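Short-chain type dehydrogenase/reductase (Mycobacterium ulcerans, PDB 3SVT) probably acts as an NAD-dependent oxidoreductase of the short-chain dehydrogenase/reductase family, built on a Rossmann fold and assembled as four subunits. Local coordinates at residues A170-M175 with S191-L196; A234-L237 with A241-F244. All coordinates share one frame; numbering follows the deposited sequence.

Interaction 1: residues A170-M175 with S191-L196; sequences AVDHLM and SIRPGL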
# COMPACT_ATOMS: atom_id res chain seq x y z
N ALA B 170 -7.93 -0.85 -11.40
CA ALA B 170 -9.07 0.07 -11.46
C ALA B 170 -10.24 -0.48 -10.71
O ALA B 170 -10.96 0.25 -10.01
CB ALA B 170 -9.51 0.38 -12.92
N VAL B 171 -10.48 -1.77 -10.92
CA VAL B 171 -11.61 -2.45 -10.29
C VAL B 171 -11.45 -2.49 -8.79
O VAL B 171 -12.43 -2.30 -8.07
CB VAL B 171 -11.74 -3.87 -10.84
CG1 VAL B 171 -12.62 -4.71 -9.95
CG2 VAL B 171 -12.29 -3.80 -12.25
N ASP B 172 -10.23 -2.70 -8.32
CA ASP B 172 -10.00 -2.67 -6.87
C ASP B 172 -10.31 -1.29 -6.31
O ASP B 172 -10.98 -1.17 -5.28
CB ASP B 172 -8.61 -3.18 -6.51
CG ASP B 172 -8.45 -4.66 -6.87
OD1 ASP B 172 -9.42 -5.40 -6.71
OD2 ASP B 172 -7.41 -5.07 -7.39
N HIS B 173 -9.88 -0.25 -7.02
CA HIS B 173 -10.19 1.08 -6.56
C HIS B 173 -11.70 1.33 -6.55
O HIS B 173 -12.22 1.96 -5.62
CB HIS B 173 -9.47 2.16 -7.39
CG HIS B 173 -9.64 3.53 -6.83
ND1 HIS B 173 -8.75 4.08 -5.94
CD2 HIS B 173 -10.63 4.44 -6.98
CE1 HIS B 173 -9.18 5.27 -5.57
NE2 HIS B 173 -10.32 5.51 -6.18
N LEU B 174 -12.40 0.84 -7.58
CA LEU B 174 -13.85 1.05 -7.68
C LEU B 174 -14.59 0.38 -6.51
O LEU B 174 -15.56 0.93 -6.00
CB LEU B 174 -14.39 0.55 -9.03
CG LEU B 174 -15.90 0.58 -9.26
CD1 LEU B 174 -16.48 1.96 -9.11
CD2 LEU B 174 -16.16 0.05 -10.66
N MET B 175 -14.12 -0.80 -6.09
CA MET B 175 -14.69 -1.47 -4.91
C MET B 175 -14.52 -0.62 -3.66
O MET B 175 -15.47 -0.42 -2.87
CB MET B 175 -14.03 -2.84 -4.67
CG MET B 175 -14.21 -3.92 -5.75
SD MET B 175 -15.88 -4.34 -6.24
CE MET B 175 -16.10 -3.22 -7.64
N SER B 191 -12.93 -6.53 -2.47
CA SER B 191 -12.28 -7.21 -3.60
C SER B 191 -11.47 -8.43 -3.10
O SER B 191 -10.84 -8.38 -2.05
CB SER B 191 -11.36 -6.27 -4.36
OG SER B 191 -10.60 -6.99 -5.32
N ILE B 192 -11.52 -9.51 -3.88
CA ILE B 192 -10.63 -10.63 -3.74
C ILE B 192 -9.64 -10.67 -4.92
O ILE B 192 -10.08 -10.65 -6.07
CB ILE B 192 -11.41 -11.97 -3.69
CG1 ILE B 192 -12.43 -11.96 -2.54
CG2 ILE B 192 -10.45 -13.14 -3.56
CD1 ILE B 192 -13.41 -13.08 -2.62
N ARG B 193 -8.34 -10.79 -4.63
CA ARG B 193 -7.32 -10.99 -5.67
C ARG B 193 -6.74 -12.41 -5.61
O ARG B 193 -5.83 -12.64 -4.81
CB ARG B 193 -6.16 -10.02 -5.45
CG ARG B 193 -6.46 -8.53 -5.72
CD ARG B 193 -5.24 -7.77 -5.20
NE ARG B 193 -5.18 -6.36 -5.49
CZ ARG B 193 -4.49 -5.47 -4.76
NH1 ARG B 193 -3.85 -5.81 -3.64
NH2 ARG B 193 -4.49 -4.22 -5.13
N PRO B 194 -7.27 -13.35 -6.40
CA PRO B 194 -6.71 -14.68 -6.44
C PRO B 194 -5.35 -14.74 -7.10
O PRO B 194 -5.06 -13.94 -7.99
CB PRO B 194 -7.71 -15.48 -7.28
CG PRO B 194 -8.81 -14.58 -7.63
CD PRO B 194 -8.47 -13.20 -7.25
N GLY B 195 -4.51 -15.67 -6.67
CA GLY B 195 -3.23 -15.92 -7.32
C GLY B 195 -3.44 -16.96 -8.43
O GLY B 195 -4.40 -16.89 -9.19
N LEU B 196 -2.57 -17.95 -8.48
CA LEU B 196 -2.70 -19.00 -9.47
C LEU B 196 -3.74 -19.97 -8.97
O LEU B 196 -3.50 -20.64 -7.98
CB LEU B 196 -1.36 -19.69 -9.70
CG LEU B 196 -1.35 -20.68 -10.87
CD1 LEU B 196 -1.71 -19.98 -12.19
CD2 LEU B 196 0.04 -21.38 -10.96
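Asp172 reaches from helix 163-182 to strand 187-198 and divides its carboxylate between Ser191 and Arg193. Ser191 OG donates to Asp172 OD1; the modelled 2.4 Å is shorter than usual, so the exact length is doubtful. The second oxygen, Asp172 OD2, lies 3.2 Å from Arg193 NE and takes a fairly straight hydrogen bond that also forms a salt bridge. Here the arginine comes from above the carboxylate plane, 62° out of it, and the two flat groups stand nearly perpendicular, 80° apart. Only the NE edge of the guanidinium does the gripping; Arg193 NH2 stays 3.8 Å from Asp172 OD2. Two residues beyond Ser191 on the strand, the chain of Arg193, extended from CG to NE, leaves the strand toward the helix and brings NE up to OD2. The serine hydroxyl points at the helix because OG stands anti to the backbone N (chi1 172°). Next to the Asp172-Ser191 pair, one helical turn on, Met175 CG rests on Ser191 CB at 3.9 Å, before the methionine bends away at chi2 and chi3.

Asp172 OD2 has a further partner in Ser150 OG, so both oxygens of this buried carboxylate are engaged, and the positive charge of Arg193 probably favours its ionised form. The helix and strand run roughly antiparallel, their short axes 9.1 Å apart, as expected for a helix and the next strand of a Rossmann-type beta-alpha-beta crossover. Strand 187-198 is flanked in the parallel sheet by strands 144-149 and 249-252; Ile192 faces helix 227-238 on the other side of the sheet, while helix 113-140 packs beside helix 163-182 through Val171, Leu174 and Met175, and Ala170, His173 and Leu174 pack against the second subunit.

Interaction 2: residues A234-L237 with A241-F244; sequences AMFL and AASF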
# COMPACT_ATOMS: atom_id res chain seq x y z
N ALA B 234 -15.20 -15.68 -0.76
CA ALA B 234 -16.35 -14.92 -1.23
C ALA B 234 -17.54 -15.15 -0.32
O ALA B 234 -18.21 -14.21 0.08
CB ALA B 234 -16.69 -15.26 -2.68
N MET B 235 -17.79 -16.41 0.02
CA MET B 235 -18.92 -16.75 0.88
C MET B 235 -18.75 -16.14 2.26
O MET B 235 -19.71 -15.60 2.84
CB MET B 235 -19.12 -18.28 0.95
CG MET B 235 -19.58 -18.90 -0.38
SD MET B 235 -19.75 -20.70 -0.37
CE MET B 235 -21.00 -20.86 0.87
N PHE B 236 -17.55 -16.20 2.81
CA PHE B 236 -17.30 -15.51 4.07
C PHE B 236 -17.60 -14.02 3.96
O PHE B 236 -18.31 -13.48 4.80
CB PHE B 236 -15.86 -15.71 4.54
CG PHE B 236 -15.51 -14.88 5.75
CD1 PHE B 236 -16.05 -15.17 6.99
CD2 PHE B 236 -14.67 -13.78 5.64
CE1 PHE B 236 -15.77 -14.39 8.09
CE2 PHE B 236 -14.39 -13.01 6.76
CZ PHE B 236 -14.95 -13.33 7.97
N LEU B 237 -17.10 -13.37 2.91
CA LEU B 237 -17.38 -11.93 2.78
C LEU B 237 -18.88 -11.61 2.52
O LEU B 237 -19.32 -10.53 2.87
CB LEU B 237 -16.54 -11.31 1.70
CG LEU B 237 -15.04 -11.21 1.95
CD1 LEU B 237 -14.38 -10.78 0.65
CD2 LEU B 237 -14.71 -10.25 3.12
N ALA B 241 -20.95 -12.97 9.11
CA ALA B 241 -19.72 -13.07 9.87
C ALA B 241 -18.69 -12.02 9.44
O ALA B 241 -17.69 -11.83 10.14
CB ALA B 241 -19.13 -14.50 9.78
N ALA B 242 -18.92 -11.36 8.30
CA ALA B 242 -18.06 -10.25 7.81
C ALA B 242 -18.78 -8.90 7.77
O ALA B 242 -18.39 -8.02 7.01
CB ALA B 242 -17.48 -10.60 6.40
N SER B 243 -19.83 -8.75 8.58
CA SER B 243 -20.72 -7.58 8.51
C SER B 243 -20.07 -6.23 8.89
O SER B 243 -20.66 -5.16 8.70
CB SER B 243 -21.96 -7.82 9.39
OG SER B 243 -21.60 -7.96 10.75
N PHE B 244 -18.88 -6.28 9.47
CA PHE B 244 -18.12 -5.06 9.73
C PHE B 244 -16.91 -4.97 8.80
O PHE B 244 -16.01 -4.14 9.03
CB PHE B 244 -17.65 -5.03 11.19
CG PHE B 244 -17.38 -3.67 11.69
CD1 PHE B 244 -18.39 -2.70 11.68
CD2 PHE B 244 -16.15 -3.35 12.26
CE1 PHE B 244 -18.15 -1.43 12.16
CE2 PHE B 244 -15.93 -2.09 12.75
CZ PHE B 244 -16.92 -1.12 12.69
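Ala241 and Ala242, in the turn after helix 227-238, bring two small methyl bumps against Phe236 of that helix, in the link that leads on to strand 249-252 of the Rossmann fold. Ala242 CB is the deeper knob. It settles into a hollow made by the Phe236 ring, the carbonyl oxygen of Phe236 and Leu237, so that a single methyl group touches three surfaces. Its approach to the ring is a CH-pi contact: Ala242 CB lies 4.2 Å from the ring centroid and 21° off the normal, over one face but shifted toward the rim. The backbone side of the hollow is closer, with Ala242 CB 3.4 Å from Phe236 O, and Leu237 CA closes the remaining wall at 3.9 Å. Leu237 CB points away from the turn, and of its branches CD2 approaches the Ala242 CB methyl, at 4.3 Å; the side chain also packs on Asn190 and Ile192 of strand 187-198.

Ala241 presses on another part of the ring, its CB meeting Phe236 CE1 at 3.8 Å from an oblique direction. The ring can receive both alanines because Phe236 CG is anti to the backbone N (chi1 173°), which carries the aromatic group forward along the helix to the turn. Contact between the two segments is apolar, and several polar atoms of the bend are met by other residues: Ser239 OG bonds both to Phe236 O and to Ala241 N, bridging helix and turn, while Leu237 O accepts from Arg188 NH2 and Ser145 OG. The site also belongs to a subunit interface, where the Phe236 ring stacks on Phe236 of the third subunit and packs on its Met233. Within the chain, the tip of the ring, Phe236 CZ, is 4.0 Å from Ala242 CB.

Interaction 1 ties a helix to the next strand about 8 Å from the centre of the chain, against 16 Å for interaction 2, which folds the end of helix 227-238 onto its following turn; the two centres lie 16 Å apart. Both are largely buried. At interaction 2 a contact residue itself, Phe236, stacks on the third subunit, whereas the second subunit packs on 170-175 through residues that do not touch the strand. Charge and hydrogen bonds join 170-175 to 191-196, methyl-to-ring packing 234-237 to 241-244. Strand 187-198 connects them: Ile192, turned from helix 163-182, places CD1 3.7 Å from Ala234 N and CG1 3.9 Å from Leu237 CD1.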